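Local atomic coordinates of hypothetical protein SpyM3_0169 (Streptococcus pyogenes, PDB entry 1PG6), a protein that is of unknown function but belongs to the AIM24 (mitochondrial biogenesis) family of the cupin clan and binds calcium ions in the crystal. Residues M176-A181 / I220-L225. Residues are numbered along the deposited sequence; the frame is centred on the assembly and turned at random.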
loop_
_atom_site.group_PDB
_atom_site.type_symbol
_atom_site.label_atom_id
_atom_site.label_comp_id
_atom_site.label_asym_id
_atom_site.label_seq_id
_atom_site.Cartn_x
_atom_site.Cartn_y
_atom_site.Cartn_z
HETATM N N MSE A 176 3.459 -2.805 21.136
HETATM C CA MSE A 176 2.075 -3.140 20.853
HETATM C C MSE A 176 2.031 -4.189 19.752
HETATM O O MSE A 176 2.777 -4.106 18.778
HETATM C CB MSE A 176 1.318 -1.886 20.418
HETATM C CG MSE A 176 -0.174 -2.078 20.253
HETATM SE SE MSE A 176 -1.053 -0.416 19.817
HETATM C CE MSE A 176 -1.283 0.279 21.605
ATOM N N THR A 177 1.161 -5.178 19.918
ATOM C CA THR A 177 1.024 -6.248 18.939
ATOM C C THR A 177 -0.387 -6.234 18.361
ATOM O O THR A 177 -1.376 -6.258 19.093
ATOM C CB THR A 177 1.326 -7.613 19.582
ATOM O OG1 THR A 177 2.693 -7.632 20.018
ATOM C CG2 THR A 177 1.101 -8.738 18.581
ATOM N N ILE A 178 -0.462 -6.205 17.036
ATOM C CA ILE A 178 -1.736 -6.144 16.331
ATOM C C ILE A 178 -1.823 -7.155 15.193
ATOM O O ILE A 178 -0.834 -7.424 14.518
ATOM C CB ILE A 178 -1.923 -4.743 15.707
ATOM C CG1 ILE A 178 -1.682 -3.662 16.763
ATOM C CG2 ILE A 178 -3.324 -4.608 15.123
ATOM C CD1 ILE A 178 -1.558 -2.287 16.176
ATOM N N ASP A 179 -3.019 -7.708 15.002
ATOM C CA ASP A 179 -3.298 -8.644 13.917
ATOM C C ASP A 179 -2.808 -7.908 12.662
ATOM O O ASP A 179 -3.267 -6.799 12.369
ATOM C CB ASP A 179 -4.812 -8.881 13.873
ATOM C CG ASP A 179 -5.254 -9.754 12.721
ATOM O OD1 ASP A 179 -4.466 -10.023 11.794
ATOM O OD2 ASP A 179 -6.433 -10.160 12.752
ATOM N N ASN A 180 -1.877 -8.499 11.918
ATOM C CA ASN A 180 -1.334 -7.809 10.746
ATOM C C ASN A 180 -2.357 -7.512 9.662
ATOM O O ASN A 180 -2.149 -6.616 8.843
ATOM C CB ASN A 180 -0.173 -8.602 10.145
ATOM C CG ASN A 180 0.659 -7.770 9.186
ATOM O OD1 ASN A 180 0.870 -8.145 8.030
ATOM N ND2 ASN A 180 1.129 -6.628 9.660
ATOM N N ALA A 181 -3.458 -8.259 9.654
ATOM C CA ALA A 181 -4.516 -8.055 8.662
ATOM C C ALA A 181 -5.193 -6.701 8.874
ATOM O O ALA A 181 -5.898 -6.204 7.995
ATOM C CB ALA A 181 -5.545 -9.172 8.763
ATOM N N ILE A 220 1.161 4.180 13.912
ATOM C CA ILE A 220 0.679 2.924 13.357
ATOM C C ILE A 220 -0.733 3.208 12.866
ATOM O O ILE A 220 -1.567 3.682 13.631
ATOM C CB ILE A 220 0.601 1.821 14.434
ATOM C CG1 ILE A 220 1.998 1.529 14.986
ATOM C CG2 ILE A 220 -0.012 0.562 13.844
ATOM C CD1 ILE A 220 1.978 0.719 16.262
ATOM N N TYR A 221 -0.996 2.948 11.589
ATOM C CA TYR A 221 -2.331 3.163 11.044
ATOM C C TYR A 221 -2.992 1.813 10.895
ATOM O O TYR A 221 -2.485 0.938 10.195
ATOM C CB TYR A 221 -2.259 3.866 9.686
ATOM C CG TYR A 221 -1.771 5.283 9.796
ATOM C CD1 TYR A 221 -2.665 6.337 10.002
ATOM C CD2 TYR A 221 -0.408 5.569 9.770
ATOM C CE1 TYR A 221 -2.208 7.642 10.183
ATOM C CE2 TYR A 221 0.055 6.871 9.952
ATOM C CZ TYR A 221 -0.842 7.894 10.157
ATOM O OH TYR A 221 -0.365 9.174 10.358
ATOM N N ILE A 222 -4.106 1.624 11.582
ATOM C CA ILE A 222 -4.807 0.358 11.477
ATOM C C ILE A 222 -6.141 0.575 10.787
ATOM O O ILE A 222 -6.632 1.702 10.704
ATOM C CB ILE A 222 -5.054 -0.284 12.854
ATOM C CG1 ILE A 222 -5.934 0.624 13.708
ATOM C CG2 ILE A 222 -3.724 -0.541 13.550
ATOM C CD1 ILE A 222 -6.438 -0.037 14.974
ATOM N N GLN A 223 -6.713 -0.507 10.277
ATOM C CA GLN A 223 -7.999 -0.446 9.593
ATOM C C GLN A 223 -8.968 -1.321 10.384
ATOM O O GLN A 223 -8.555 -2.270 11.036
ATOM C CB GLN A 223 -7.864 -0.931 8.144
ATOM C CG GLN A 223 -7.442 -2.388 7.990
ATOM C CD GLN A 223 -7.202 -2.792 6.542
ATOM O OE1 GLN A 223 -7.238 -3.981 6.201
ATOM N NE2 GLN A 223 -6.934 -1.816 5.689
ATOM N N SER A 224 -10.256 -1.000 10.321
ATOM C CA SER A 224 -11.253 -1.728 11.100
ATOM C C SER A 224 -11.845 -3.001 10.494
ATOM O O SER A 224 -12.767 -3.579 11.062
ATOM C CB SER A 224 -12.384 -0.783 11.505
ATOM O OG SER A 224 -13.106 -0.360 10.371
ATOM N N LEU A 225 -11.338 -3.431 9.341
ATOM C CA LEU A 225 -11.820 -4.657 8.715
ATOM C C LEU A 225 -10.654 -5.540 8.280
ATOM O O LEU A 225 -9.548 -5.059 8.014
ATOM C CB LEU A 225 -12.723 -4.354 7.513
ATOM C CG LEU A 225 -14.074 -3.724 7.876
ATOM C CD1 LEU A 225 -14.814 -3.336 6.606
ATOM C CD2 LEU A 225 -14.901 -4.710 8.689
#
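I178 meets I220 and I222 through a single methyl, its CD1. That carbon lies 3.8 Å from CG2 of I222 and 4.0 Å from CG2 of I220, so the delta methyl rests against the branch methyls of both residues. The two encounters differ in direction: the side chains of I178 and I220 run alongside in opposing directions, while that of I222 lies roughly perpendicular to I178. In I222, CG1 sits between N and the carbonyl carbon (chi1 62°), with CG2 anti to the carbonyl carbon. F214 of strand 211-215 touches both I178 and I220 and continues the apolar patch.

These isoleucines come from two antiparallel sheets, strand 174-179 on the edge of a three-stranded one and strand 219-223 inside a six-stranded one. With the CA atoms of I178 and I222 8.7 Å apart, the strands face each other through side chains, consistent with the cupin-clan assignment.

Past D179 the packing thins: I220 is buried, but A181 is only partly covered and no apolar side chains meet. The chain leaves its strand in an Asx turn, A181 N donating to D179 OD1 at 3.0 Å from above the carboxylate plane. The end of Q223 swings in beside A181 O, which is merely near O of L225 (3.8 Å), an exposed residue whose CB is turned from the contact.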